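Long-range contacts in thiol-activated cytolysin (Desulfobulbus propionicus, PDB 6NAL), which probably forms pores in target-cell membranes, as a toxin of the cholesterol-dependent cytolysin family whose soluble subunits assemble on the membrane and then insert into it: residues A62-Y67 and G86-L91; V98-D103 and Y198-E203; K131-H136 and L325-T330; N237-R242 and P333-T338. One frame throughout, in Å; residues are numbered along the deposited sequence.

Contact 1 of 4, residues A62-Y67 and G86-L91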
loop_
_atom_site.group_PDB
_atom_site.type_symbol
_atom_site.label_atom_id
_atom_site.label_comp_id
_atom_site.label_asym_id
_atom_site.label_seq_id
_atom_site.Cartn_x
_atom_site.Cartn_y
_atom_site.Cartn_z
ATOM N N ALA A 62 -8.291 31.909 -14.311
ATOM C CA ALA A 62 -9.549 32.530 -13.936
ATOM C C ALA A 62 -9.532 34.028 -14.212
ATOM O O ALA A 62 -8.503 34.699 -14.116
ATOM C CB ALA A 62 -9.850 32.319 -12.458
ATOM N N VAL A 63 -10.698 34.551 -14.564
ATOM C CA VAL A 63 -10.900 35.993 -14.573
ATOM C C VAL A 63 -10.988 36.492 -13.141
ATOM O O VAL A 63 -11.960 36.195 -12.452
ATOM C CB VAL A 63 -12.191 36.377 -15.307
ATOM C CG1 VAL A 63 -12.494 37.858 -15.086
ATOM C CG2 VAL A 63 -12.127 36.122 -16.791
ATOM N N PRO A 64 -10.058 37.287 -12.657
ATOM C CA PRO A 64 -10.193 37.769 -11.280
ATOM C C PRO A 64 -11.352 38.744 -11.130
ATOM O O PRO A 64 -11.643 39.549 -12.019
ATOM C CB PRO A 64 -8.844 38.444 -10.989
ATOM C CG PRO A 64 -7.925 38.012 -12.094
ATOM C CD PRO A 64 -8.814 37.722 -13.300
ATOM N N SER A 65 -12.012 38.649 -9.981
ATOM C CA SER A 65 -13.107 39.546 -9.622
ATOM C C SER A 65 -12.743 41.020 -9.798
ATOM O O SER A 65 -13.586 41.845 -10.162
ATOM C CB SER A 65 -13.479 39.300 -8.162
ATOM O OG SER A 65 -12.407 39.766 -7.323
ATOM N N ALA A 66 -11.510 41.379 -9.503
ATOM C CA ALA A 66 -11.132 42.783 -9.447
ATOM C C ALA A 66 -10.502 43.252 -10.736
ATOM O O ALA A 66 -10.183 44.434 -10.854
ATOM C CB ALA A 66 -10.158 43.046 -8.287
ATOM N N TYR A 67 -10.326 42.355 -11.704
ATOM C CA TYR A 67 -9.783 42.729 -12.999
ATOM C C TYR A 67 -10.659 42.271 -14.160
ATOM O O TYR A 67 -10.131 41.971 -15.235
ATOM C CB TYR A 67 -8.381 42.158 -13.172
ATOM C CG TYR A 67 -7.378 42.663 -12.175
ATOM C CD1 TYR A 67 -7.356 42.186 -10.867
ATOM C CD2 TYR A 67 -6.427 43.602 -12.544
ATOM C CE1 TYR A 67 -6.423 42.649 -9.957
ATOM C CE2 TYR A 67 -5.487 44.053 -11.638
ATOM C CZ TYR A 67 -5.506 43.571 -10.355
ATOM O OH TYR A 67 -4.601 44.034 -9.479
ATOM N N GLY A 86 -3.234 36.256 -10.452
ATOM C CA GLY A 86 -4.489 36.995 -10.377
ATOM C C GLY A 86 -4.420 38.504 -10.451
ATOM O O GLY A 86 -5.418 39.167 -10.089
ATOM N N LYS A 87 -3.288 39.066 -10.916
ATOM C CA LYS A 87 -3.119 40.515 -11.098
ATOM C C LYS A 87 -2.595 40.855 -12.495
ATOM O O LYS A 87 -1.450 41.293 -12.681
ATOM C CB LYS A 87 -2.202 41.062 -10.012
ATOM C CG LYS A 87 -2.832 40.959 -8.637
ATOM C CD LYS A 87 -1.870 41.372 -7.541
ATOM C CE LYS A 87 -2.508 41.284 -6.143
ATOM N NZ LYS A 87 -3.014 39.916 -5.733
ATOM N N PRO A 88 -3.423 40.673 -13.510
ATOM C CA PRO A 88 -2.985 40.990 -14.873
ATOM C C PRO A 88 -2.774 42.492 -15.043
ATOM O O PRO A 88 -3.482 43.316 -14.454
ATOM C CB PRO A 88 -4.125 40.459 -15.751
ATOM C CG PRO A 88 -5.324 40.593 -14.886
ATOM C CD PRO A 88 -4.857 40.340 -13.442
ATOM N N GLN A 89 -1.766 42.830 -15.840
ATOM C CA GLN A 89 -1.289 44.194 -15.986
ATOM C C GLN A 89 -1.825 44.710 -17.318
ATOM O O GLN A 89 -1.409 44.250 -18.398
ATOM C CB GLN A 89 0.245 44.252 -15.924
ATOM C CG GLN A 89 0.784 45.682 -16.005
ATOM C CD GLN A 89 2.312 45.786 -16.086
ATOM O OE1 GLN A 89 3.040 44.863 -15.706
ATOM N NE2 GLN A 89 2.801 46.925 -16.616
ATOM N N GLU A 90 -2.766 45.641 -17.232
ATOM C CA GLU A 90 -3.290 46.315 -18.412
ATOM C C GLU A 90 -2.186 47.006 -19.218
ATOM O O GLU A 90 -1.237 47.572 -18.668
ATOM C CB GLU A 90 -4.337 47.312 -17.966
ATOM C CG GLU A 90 -5.189 47.950 -19.072
ATOM C CD GLU A 90 -6.201 48.960 -18.481
ATOM O OE1 GLU A 90 -5.908 49.481 -17.372
ATOM O OE2 GLU A 90 -7.277 49.203 -19.102
ATOM N N LEU A 91 -2.297 46.883 -20.534
ATOM C CA LEU A 91 -1.510 47.628 -21.510
ATOM C C LEU A 91 -2.406 48.741 -22.036
ATOM O O LEU A 91 -3.157 48.556 -22.992
ATOM C CB LEU A 91 -1.053 46.707 -22.629
ATOM C CG LEU A 91 -0.389 47.443 -23.782
ATOM C CD1 LEU A 91 0.733 48.275 -23.175
ATOM C CD2 LEU A 91 0.157 46.522 -24.798
#
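Two prolines and a tyrosine carry this meeting of loops, and its firm part lies over one face of the Y67 ring. P88 comes across that face obliquely, its CD standing 3.9 Å from the centroid of the Y67 ring and 21° off the normal, a CH-pi contact displaced toward the rim near CG. K87 CA covers the phenol end of the same face as a second CH-pi donor. The ring reaches this position from a type I turn, P64 to Y67, closed by the bond from Y67 N to P64 O (3.1 Å). With chi1 at -62°, its CG stands anti to the carbonyl carbon and the ring lies across 86-88. Deeper in, P64 CG presses on G86 O at 3.4 Å and stands 4.1 Å from P88 CD. G86 has positive phi as the C-prime residue of the Schellman motif ending helix 81-84, so the chain turns here and offers its carbonyl to P64. P88 is buried further by L77, T71 and Y336. The outer side is much looser: K87 is solvent-exposed, and its aliphatic CG merely lies 3.6 Å from Y67 OH. Not one hydrogen bond or salt bridge joins the two segments, so the match rests on the flat face of Y67, the compact rings of P64 and P88, and C-H donors. It is a worked example of how proline and aromatic rings can join irregular chain through shape, leaving backbone polar groups to bond to neighbouring strands, as V63 does with L334.

Contact 2 of 4, residues V98-D103 and Y198-E203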
loop_
_atom_site.group_PDB
_atom_site.type_symbol
_atom_site.label_atom_id
_atom_site.label_comp_id
_atom_site.label_asym_id
_atom_site.label_seq_id
_atom_site.Cartn_x
_atom_site.Cartn_y
_atom_site.Cartn_z
ATOM N N VAL A 98 -11.606 45.773 -33.838
ATOM C CA VAL A 98 -11.356 44.337 -33.787
ATOM C C VAL A 98 -12.676 43.597 -33.916
ATOM O O VAL A 98 -13.705 44.043 -33.401
ATOM C CB VAL A 98 -10.667 43.926 -32.467
ATOM C CG1 VAL A 98 -10.790 42.417 -32.237
ATOM C CG2 VAL A 98 -9.236 44.322 -32.462
ATOM N N ASN A 99 -12.639 42.436 -34.564
ATOM C CA ASN A 99 -13.836 41.612 -34.672
ATOM C C ASN A 99 -14.037 40.796 -33.401
ATOM O O ASN A 99 -13.165 40.015 -33.003
ATOM C CB ASN A 99 -13.771 40.694 -35.883
ATOM C CG ASN A 99 -14.437 41.304 -37.100
ATOM O OD1 ASN A 99 -13.800 42.037 -37.851
ATOM N ND2 ASN A 99 -15.731 41.025 -37.287
ATOM N N ILE A 100 -15.188 41.003 -32.768
ATOM C CA ILE A 100 -15.595 40.338 -31.543
ATOM C C ILE A 100 -16.731 39.402 -31.918
ATOM O O ILE A 100 -17.662 39.811 -32.619
ATOM C CB ILE A 100 -16.055 41.357 -30.492
ATOM C CG1 ILE A 100 -14.921 42.335 -30.156
ATOM C CG2 ILE A 100 -16.582 40.660 -29.248
ATOM C CD1 ILE A 100 -13.804 41.723 -29.376
ATOM N N THR A 101 -16.643 38.148 -31.500
ATOM C CA THR A 101 -17.630 37.140 -31.879
ATOM C C THR A 101 -18.189 36.491 -30.620
ATOM O O THR A 101 -17.429 36.048 -29.759
ATOM C CB THR A 101 -16.992 36.085 -32.796
ATOM O OG1 THR A 101 -16.529 36.730 -33.994
ATOM C CG2 THR A 101 -17.955 34.958 -33.113
ATOM N N VAL A 102 -19.508 36.508 -30.495
ATOM C CA VAL A 102 -20.219 35.868 -29.404
ATOM C C VAL A 102 -20.673 34.511 -29.893
ATOM O O VAL A 102 -21.384 34.428 -30.889
ATOM C CB VAL A 102 -21.442 36.680 -28.962
ATOM C CG1 VAL A 102 -22.122 35.995 -27.836
ATOM C CG2 VAL A 102 -21.035 38.085 -28.626
ATOM N N ASP A 103 -20.314 33.468 -29.177
ATOM C CA ASP A 103 -20.711 32.120 -29.541
ATOM C C ASP A 103 -21.798 31.673 -28.579
ATOM O O ASP A 103 -21.498 31.309 -27.434
ATOM C CB ASP A 103 -19.538 31.158 -29.491
ATOM C CG ASP A 103 -19.999 29.706 -29.576
ATOM O OD1 ASP A 103 -20.934 29.445 -30.390
ATOM O OD2 ASP A 103 -19.458 28.846 -28.814
ATOM N N TYR A 198 -21.952 30.676 -22.318
ATOM C CA TYR A 198 -21.484 31.098 -23.631
ATOM C C TYR A 198 -20.029 31.570 -23.588
ATOM O O TYR A 198 -19.459 31.815 -22.525
ATOM C CB TYR A 198 -22.346 32.236 -24.189
ATOM C CG TYR A 198 -22.412 33.452 -23.272
ATOM C CD1 TYR A 198 -23.350 33.523 -22.253
ATOM C CD2 TYR A 198 -21.522 34.546 -23.411
ATOM C CE1 TYR A 198 -23.428 34.649 -21.427
ATOM C CE2 TYR A 198 -21.608 35.637 -22.585
ATOM C CZ TYR A 198 -22.576 35.678 -21.618
ATOM O OH TYR A 198 -22.652 36.744 -20.770
ATOM N N SER A 199 -19.462 31.775 -24.781
ATOM C CA SER A 199 -18.110 32.285 -24.929
ATOM C C SER A 199 -18.069 33.511 -25.845
ATOM O O SER A 199 -18.953 33.731 -26.673
ATOM C CB SER A 199 -17.175 31.207 -25.483
ATOM O OG SER A 199 -17.005 30.163 -24.553
ATOM N N VAL A 200 -17.013 34.314 -25.678
ATOM C CA VAL A 200 -16.753 35.463 -26.527
ATOM C C VAL A 200 -15.282 35.474 -26.908
ATOM O O VAL A 200 -14.405 35.516 -26.031
ATOM C CB VAL A 200 -17.126 36.799 -25.869
ATOM C CG1 VAL A 200 -16.845 37.900 -26.876
ATOM C CG2 VAL A 200 -18.573 36.826 -25.379
ATOM N N SER A 201 -15.008 35.486 -28.213
ATOM C CA SER A 201 -13.660 35.447 -28.744
ATOM C C SER A 201 -13.387 36.737 -29.508
ATOM O O SER A 201 -14.295 37.530 -29.788
ATOM C CB SER A 201 -13.488 34.210 -29.631
ATOM O OG SER A 201 -14.341 34.290 -30.756
ATOM N N ALA A 202 -12.121 36.949 -29.830
ATOM C CA ALA A 202 -11.706 38.130 -30.574
ATOM C C ALA A 202 -10.580 37.729 -31.509
ATOM O O ALA A 202 -9.701 36.962 -31.115
ATOM C CB ALA A 202 -11.271 39.237 -29.619
ATOM N N GLU A 203 -10.635 38.197 -32.757
ATOM C CA GLU A 203 -9.652 37.823 -33.772
ATOM C C GLU A 203 -8.466 38.780 -33.720
ATOM O O GLU A 203 -8.640 39.998 -33.697
ATOM C CB GLU A 203 -10.293 37.815 -35.164
ATOM C CG GLU A 203 -10.178 39.111 -35.967
ATOM C CD GLU A 203 -11.014 39.109 -37.265
ATOM O OE1 GLU A 203 -11.642 38.065 -37.586
ATOM O OE2 GLU A 203 -11.046 40.167 -37.948
#
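I100, V200 and A202 form the apolar centre, all on one face of an antiparallel strand pair. I100 sends its two branches in different directions: CG2, anti to the backbone N, meets V200 CG1 at 3.6 Å, while the other branch, bent by a chi2 of -71°, brings CD1 to 3.6 Å from A202 CB. V102 is set more loosely, its CG2 being 4.3 Å from V200 CG2, and V98 CG1 extends the row beside A202. Helix 118-133 lies over part of this face, with I128 on V102 and I125 on V200. The backbone beneath is regular. T101 and S201 make a hydrogen-bonded pair whose two bonds differ in approach: S201 N lies 2.9 Å from T101 O, nearly along its C=O axis, whereas T101 N sits above the carbonyl plane of S201. I100-A202 and V102-V200 are the non-hydrogen-bonded pairs on either side of that rung. This illustrates how the central sheet of the MACPF/CDC fold is built, one face apolar beneath a helix; strand 98-103 is flanked in it by 110-114 and 187-202. The opposite face carries T101, S201, D103 and S199, and is partly exposed. There D103 N donates a straight bond to S199 O (2.9 Å), its return from S199 N being weak. At the far end E203 N closes the ladder on N99 O at 3.1 Å. Past it the N99 amide and E203 carboxylate run side by side with planes 42° apart, and two acceptors, N99 OD1 and E203 OE2, come within 3.3 Å; K113 NZ, weakly bonded to N99 OD1, may ease this crowding.

Contact 3 of 4, residues K131-H136 and L325-T330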
loop_
_atom_site.group_PDB
_atom_site.type_symbol
_atom_site.label_atom_id
_atom_site.label_comp_id
_atom_site.label_asym_id
_atom_site.label_seq_id
_atom_site.Cartn_x
_atom_site.Cartn_y
_atom_site.Cartn_z
ATOM N N LYS A 131 -30.762 40.366 -28.116
ATOM C CA LYS A 131 -31.474 39.860 -29.272
ATOM C C LYS A 131 -31.688 38.370 -29.151
ATOM O O LYS A 131 -32.640 37.838 -29.722
ATOM C CB LYS A 131 -30.728 40.207 -30.565
ATOM C CG LYS A 131 -30.389 41.723 -30.789
ATOM C CD LYS A 131 -31.408 42.700 -30.177
ATOM C CE LYS A 131 -30.868 44.148 -30.049
ATOM N NZ LYS A 131 -29.914 44.491 -31.140
ATOM N N TRP A 132 -30.842 37.676 -28.397
ATOM C CA TRP A 132 -31.046 36.241 -28.326
ATOM C C TRP A 132 -32.135 35.880 -27.338
ATOM O O TRP A 132 -32.930 34.979 -27.615
ATOM C CB TRP A 132 -29.785 35.482 -27.949
ATOM C CG TRP A 132 -29.962 33.997 -28.181
ATOM C CD1 TRP A 132 -30.194 33.349 -29.387
ATOM C CD2 TRP A 132 -29.940 32.992 -27.192
ATOM N NE1 TRP A 132 -30.290 31.997 -29.184
ATOM C CE2 TRP A 132 -30.130 31.752 -27.844
ATOM C CE3 TRP A 132 -29.759 33.010 -25.812
ATOM C CZ2 TRP A 132 -30.145 30.550 -27.152
ATOM C CZ3 TRP A 132 -29.772 31.816 -25.129
ATOM C CH2 TRP A 132 -29.976 30.602 -25.795
ATOM N N PHE A 133 -32.180 36.509 -26.161
ATOM C CA PHE A 133 -33.307 36.167 -25.309
ATOM C C PHE A 133 -34.487 37.127 -25.498
ATOM O O PHE A 133 -35.609 36.771 -25.124
ATOM C CB PHE A 133 -32.926 35.981 -23.804
ATOM C CG PHE A 133 -32.098 37.064 -23.174
ATOM C CD1 PHE A 133 -32.469 38.405 -23.257
ATOM C CD2 PHE A 133 -30.958 36.714 -22.432
ATOM C CE1 PHE A 133 -31.691 39.389 -22.632
ATOM C CE2 PHE A 133 -30.177 37.688 -21.815
ATOM C CZ PHE A 133 -30.543 39.025 -21.909
ATOM N N ASP A 134 -34.315 38.270 -26.179
ATOM C CA ASP A 134 -35.520 38.930 -26.685
ATOM C C ASP A 134 -36.201 38.115 -27.774
ATOM O O ASP A 134 -37.202 38.573 -28.323
ATOM C CB ASP A 134 -35.222 40.323 -27.236
ATOM C CG ASP A 134 -35.603 41.430 -26.260
ATOM O OD1 ASP A 134 -35.831 42.580 -26.695
ATOM O OD2 ASP A 134 -35.644 41.160 -25.037
ATOM N N SER A 135 -35.666 36.938 -28.108
ATOM C CA SER A 135 -36.246 36.045 -29.103
ATOM C C SER A 135 -36.580 34.668 -28.535
ATOM O O SER A 135 -36.880 33.758 -29.317
ATOM C CB SER A 135 -35.300 35.908 -30.310
ATOM O OG SER A 135 -34.533 34.715 -30.283
ATOM N N HIS A 136 -36.521 34.486 -27.205
ATOM C CA HIS A 136 -36.959 33.260 -26.509
ATOM C C HIS A 136 -37.898 33.630 -25.380
ATOM O O HIS A 136 -37.719 33.262 -24.213
ATOM C CB HIS A 136 -35.809 32.425 -25.956
ATOM C CG HIS A 136 -34.971 31.803 -27.026
ATOM N ND1 HIS A 136 -33.732 31.259 -26.784
ATOM C CD2 HIS A 136 -35.182 31.678 -28.358
ATOM C CE1 HIS A 136 -33.222 30.810 -27.918
ATOM N NE2 HIS A 136 -34.085 31.047 -28.888
ATOM N N LEU A 325 -31.344 33.022 -17.459
ATOM C CA LEU A 325 -30.419 34.039 -17.933
ATOM C C LEU A 325 -31.182 35.172 -18.620
ATOM O O LEU A 325 -32.049 34.944 -19.479
ATOM C CB LEU A 325 -29.380 33.428 -18.866
ATOM C CG LEU A 325 -27.981 33.993 -18.598
ATOM C CD1 LEU A 325 -27.441 33.709 -17.227
ATOM C CD2 LEU A 325 -27.011 33.430 -19.611
ATOM N N SER A 326 -30.855 36.393 -18.216
ATOM C CA SER A 326 -31.628 37.585 -18.533
ATOM C C SER A 326 -30.723 38.820 -18.401
ATOM O O SER A 326 -29.514 38.711 -18.161
ATOM C CB SER A 326 -32.855 37.671 -17.619
ATOM O OG SER A 326 -32.523 38.271 -16.381
ATOM N N ARG A 327 -31.320 40.004 -18.600
ATOM C CA ARG A 327 -30.600 41.262 -18.417
ATOM C C ARG A 327 -30.351 41.566 -16.947
ATOM O O ARG A 327 -29.371 42.251 -16.604
ATOM C CB ARG A 327 -31.391 42.423 -19.020
ATOM C CG ARG A 327 -31.196 42.638 -20.490
ATOM C CD ARG A 327 -32.298 43.551 -21.006
ATOM N NE ARG A 327 -33.316 42.786 -21.720
ATOM C CZ ARG A 327 -33.711 43.023 -22.969
ATOM N NH1 ARG A 327 -33.179 44.026 -23.665
ATOM N NH2 ARG A 327 -34.643 42.248 -23.522
ATOM N N THR A 328 -31.256 41.106 -16.084
ATOM C CA THR A 328 -31.198 41.273 -14.638
ATOM C C THR A 328 -30.419 40.174 -13.917
ATOM O O THR A 328 -30.076 40.345 -12.740
ATOM C CB THR A 328 -32.615 41.288 -14.063
ATOM O OG1 THR A 328 -33.179 39.958 -14.140
ATOM C CG2 THR A 328 -33.528 42.240 -14.838
ATOM N N ASN A 329 -30.063 39.102 -14.622
ATOM C CA ASN A 329 -29.396 37.929 -14.051
ATOM C C ASN A 329 -28.325 37.473 -15.044
ATOM O O ASN A 329 -28.608 36.726 -15.986
ATOM C CB ASN A 329 -30.393 36.816 -13.769
ATOM C CG ASN A 329 -29.889 35.844 -12.726
ATOM O OD1 ASN A 329 -29.303 36.243 -11.707
ATOM N ND2 ASN A 329 -30.083 34.562 -12.983
ATOM N N THR A 330 -27.107 37.935 -14.825
ATOM C CA THR A 330 -26.003 37.785 -15.746
ATOM C C THR A 330 -25.264 36.458 -15.548
ATOM O O THR A 330 -25.485 35.705 -14.598
ATOM C CB THR A 330 -25.014 38.951 -15.565
ATOM O OG1 THR A 330 -24.863 39.251 -14.169
ATOM C CG2 THR A 330 -25.501 40.227 -16.279
#
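L325 opens the walk along this loop by presenting main chain rather than side chain: its O lies 3.6 Å from CD2 of F133, on the last turn of helix 118-133. S326 follows and takes the ring itself. Its CA sits over one face of F133 as a CH-pi donor, 4.0 Å from the ring centroid, while F133 CZ reaches the peptide beyond and comes within 3.5 Å of R327 N. F133 gets there with its CG in the crowded position between backbone N and carbonyl carbon (chi1 49°), which turns the buried ring from the helix end into the loop. R327 next folds back toward CE1 of F133, its chain bent at chi3. One face of its guanidinium covers F133 CE1, with NE 3.9 Å from that atom, and the ring and guanidinium planes are 52° apart. The tip then forms a salt bridge from NH2 to OD2 of D134, modelled too close for its length to carry meaning. A second carboxylate, that of E139, holds R327 NE, so the cation probably shares two carboxylates on this exposed side. T328 and N329 turn back on S326: T328 OG1 is hydrogen-bonded to S326 OG at 2.9 Å, and N329 O accepts from S326 N at 3.2 Å. T330 then pairs through its backbone with G296 as the chain approaches strand 332-340. The contact thus joins the C-terminal end of helix 118-133 to the connection between helix 309-320 and strand 332-340, with A436 of the second subunit packed on W132 and H136 nearby.

Contact 4 of 4, residues N237-R242 and P333-T338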
loop_
_atom_site.group_PDB
_atom_site.type_symbol
_atom_site.label_atom_id
_atom_site.label_comp_id
_atom_site.label_asym_id
_atom_site.label_seq_id
_atom_site.Cartn_x
_atom_site.Cartn_y
_atom_site.Cartn_z
ATOM N N ASN A 237 -10.125 34.937 -25.805
ATOM C CA ASN A 237 -11.392 34.280 -25.513
ATOM C C ASN A 237 -11.654 34.334 -24.020
ATOM O O ASN A 237 -10.728 34.187 -23.224
ATOM C CB ASN A 237 -11.340 32.826 -26.028
ATOM C CG ASN A 237 -12.693 32.150 -26.045
ATOM O OD1 ASN A 237 -13.675 32.662 -26.572
ATOM N ND2 ASN A 237 -12.745 30.987 -25.458
ATOM N N VAL A 238 -12.897 34.623 -23.662
ATOM C CA VAL A 238 -13.400 34.557 -22.300
ATOM C C VAL A 238 -14.632 33.667 -22.303
ATOM O O VAL A 238 -15.450 33.737 -23.227
ATOM C CB VAL A 238 -13.776 35.941 -21.735
ATOM C CG1 VAL A 238 -14.150 35.820 -20.273
ATOM C CG2 VAL A 238 -12.669 36.954 -21.909
ATOM N N GLN A 239 -14.765 32.840 -21.275
ATOM C CA GLN A 239 -15.934 31.998 -21.096
ATOM C C GLN A 239 -16.764 32.565 -19.975
ATOM O O GLN A 239 -16.220 33.040 -18.985
ATOM C CB GLN A 239 -15.574 30.564 -20.685
ATOM C CG GLN A 239 -14.557 29.919 -21.519
ATOM C CD GLN A 239 -14.014 28.606 -20.874
ATOM O OE1 GLN A 239 -13.460 27.790 -21.577
ATOM N NE2 GLN A 239 -14.193 28.418 -19.552
ATOM N N TYR A 240 -18.067 32.463 -20.104
ATOM C CA TYR A 240 -18.986 33.016 -19.122
ATOM C C TYR A 240 -19.948 31.928 -18.653
ATOM O O TYR A 240 -20.443 31.133 -19.452
ATOM C CB TYR A 240 -19.816 34.196 -19.719
ATOM C CG TYR A 240 -18.986 35.333 -20.194
ATOM C CD1 TYR A 240 -18.350 35.257 -21.409
ATOM C CD2 TYR A 240 -18.803 36.467 -19.428
ATOM C CE1 TYR A 240 -17.587 36.276 -21.866
ATOM C CE2 TYR A 240 -18.022 37.526 -19.888
ATOM C CZ TYR A 240 -17.432 37.416 -21.120
ATOM O OH TYR A 240 -16.618 38.370 -21.637
ATOM N N GLY A 241 -20.264 31.926 -17.377
ATOM C CA GLY A 241 -21.165 30.911 -16.918
ATOM C C GLY A 241 -21.373 30.947 -15.434
ATOM O O GLY A 241 -21.512 32.021 -14.870
ATOM N N ARG A 242 -21.375 29.770 -14.791
ATOM C CA ARG A 242 -21.788 29.604 -13.406
ATOM C C ARG A 242 -20.905 28.562 -12.741
ATOM O O ARG A 242 -20.523 27.572 -13.353
ATOM C CB ARG A 242 -23.245 29.137 -13.347
ATOM C CG ARG A 242 -23.802 28.805 -11.981
ATOM C CD ARG A 242 -25.328 28.519 -12.170
ATOM N NE ARG A 242 -25.973 27.915 -11.018
ATOM C CZ ARG A 242 -26.426 28.596 -9.974
ATOM N NH1 ARG A 242 -26.286 29.907 -9.974
ATOM N NH2 ARG A 242 -27.043 27.973 -8.963
ATOM N N PRO A 333 -17.899 35.906 -15.663
ATOM C CA PRO A 333 -16.708 35.465 -16.383
ATOM C C PRO A 333 -15.990 34.423 -15.546
ATOM O O PRO A 333 -15.909 34.539 -14.323
ATOM C CB PRO A 333 -15.871 36.746 -16.544
ATOM C CG PRO A 333 -16.415 37.721 -15.556
ATOM C CD PRO A 333 -17.883 37.366 -15.412
ATOM N N LEU A 334 -15.483 33.399 -16.215
ATOM C CA LEU A 334 -14.907 32.251 -15.529
ATOM C C LEU A 334 -13.448 32.115 -15.896
ATOM O O LEU A 334 -12.588 32.261 -15.034
ATOM C CB LEU A 334 -15.640 30.959 -15.878
ATOM C CG LEU A 334 -17.075 30.922 -15.407
ATOM C CD1 LEU A 334 -17.771 29.619 -15.704
ATOM C CD2 LEU A 334 -17.143 31.237 -13.902
ATOM N N ASN A 335 -13.154 31.885 -17.163
ATOM C CA ASN A 335 -11.773 31.718 -17.577
ATOM C C ASN A 335 -11.529 32.535 -18.835
ATOM O O ASN A 335 -12.456 32.824 -19.593
ATOM C CB ASN A 335 -11.458 30.242 -17.792
ATOM C CG ASN A 335 -11.606 29.411 -16.508
ATOM O OD1 ASN A 335 -12.677 28.845 -16.231
ATOM N ND2 ASN A 335 -10.544 29.334 -15.732
ATOM N N TYR A 336 -10.280 32.929 -19.032
ATOM C CA TYR A 336 -9.883 33.650 -20.227
ATOM C C TYR A 336 -8.587 33.018 -20.713
ATOM O O TYR A 336 -7.849 32.377 -19.958
ATOM C CB TYR A 336 -9.811 35.212 -20.007
ATOM C CG TYR A 336 -8.664 35.742 -19.200
ATOM C CD1 TYR A 336 -8.643 35.602 -17.833
ATOM C CD2 TYR A 336 -7.595 36.387 -19.809
ATOM C CE1 TYR A 336 -7.555 36.025 -17.074
ATOM C CE2 TYR A 336 -6.520 36.861 -19.052
ATOM C CZ TYR A 336 -6.515 36.676 -17.690
ATOM O OH TYR A 336 -5.459 37.129 -16.945
ATOM N N TYR A 337 -8.366 33.168 -22.012
ATOM C CA TYR A 337 -7.259 32.585 -22.745
ATOM C C TYR A 337 -6.567 33.702 -23.497
ATOM O O TYR A 337 -7.230 34.530 -24.147
ATOM C CB TYR A 337 -7.743 31.496 -23.707
ATOM C CG TYR A 337 -8.492 30.424 -22.931
ATOM C CD1 TYR A 337 -9.861 30.556 -22.672
ATOM C CD2 TYR A 337 -7.821 29.318 -22.391
ATOM C CE1 TYR A 337 -10.543 29.614 -21.946
ATOM C CE2 TYR A 337 -8.505 28.363 -21.654
ATOM C CZ TYR A 337 -9.871 28.519 -21.436
ATOM O OH TYR A 337 -10.570 27.587 -20.696
ATOM N N THR A 338 -5.241 33.751 -23.334
ATOM C CA THR A 338 -4.383 34.758 -23.930
ATOM C C THR A 338 -3.538 34.105 -25.004
ATOM O O THR A 338 -3.130 32.948 -24.883
ATOM C CB THR A 338 -3.405 35.421 -22.930
ATOM O OG1 THR A 338 -2.761 34.439 -22.095
ATOM C CG2 THR A 338 -4.141 36.377 -22.078
#
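An antiparallel strand pair interrupted by a beta bulge joins 237-242 to 333-338 within the large bent sheet of the MACPF/CDC fold, where strand 232-250 lies between 187-202 and 332-340 at this level. At the bulge two residues, L334 and N335, face the single residue Q239: L334 N donates to Q239 O, and Q239 N to N335 O, both at 2.9 Å. The bulge turns the L334 side chain toward the other strand, where its CD1 reaches 3.7 Å from R242 N, beside G241, which has no side chain to obstruct it. Regular pairing resumes beyond, with Y337 N giving N237 O a bond of 2.8 Å and the return bond weak. V238 and Y240 share one face with P333 and Y336; V238 CG2 rests 3.8 Å from Y336 CB, and the Y240 ring, which touches P333 through CD2 and CE2, also meets Y198. The other face carries N237, Q239, Y337 and the buried N335, bonded through OD1 to K194. R242 NH1 is hydrogen-bonded to S297 OG. Q239, extended beyond CG, lies at the edge of the Y337 ring, and Y337 OH donates to Q239 OE1 at 3.0 Å, standing 59° out of that carbonyl's plane.

Overall arrangement
Contacts 2 and 4 belong to one sheet and are coupled directly, since strands 187-202 and 232-250 are neighbours and V200 O accepts from V238 N; both combine backbone ladders with one mainly apolar face, in contact 4 partly aromatic, and one more polar face. Contact 1 reaches that sheet from its margin, where V63 packs on Y336 of contact 4. Contact 3, at the end of the helix lying over part of contact 2, touches it through L325 and Y198. Contacts 1, 2 and 4 are partly buried, whereas contact 3 sets a buried phenylalanine beside an exposed salt bridge. Backbone bonding dominates between strands; side chains packed on main chain and on one another join the irregular segments.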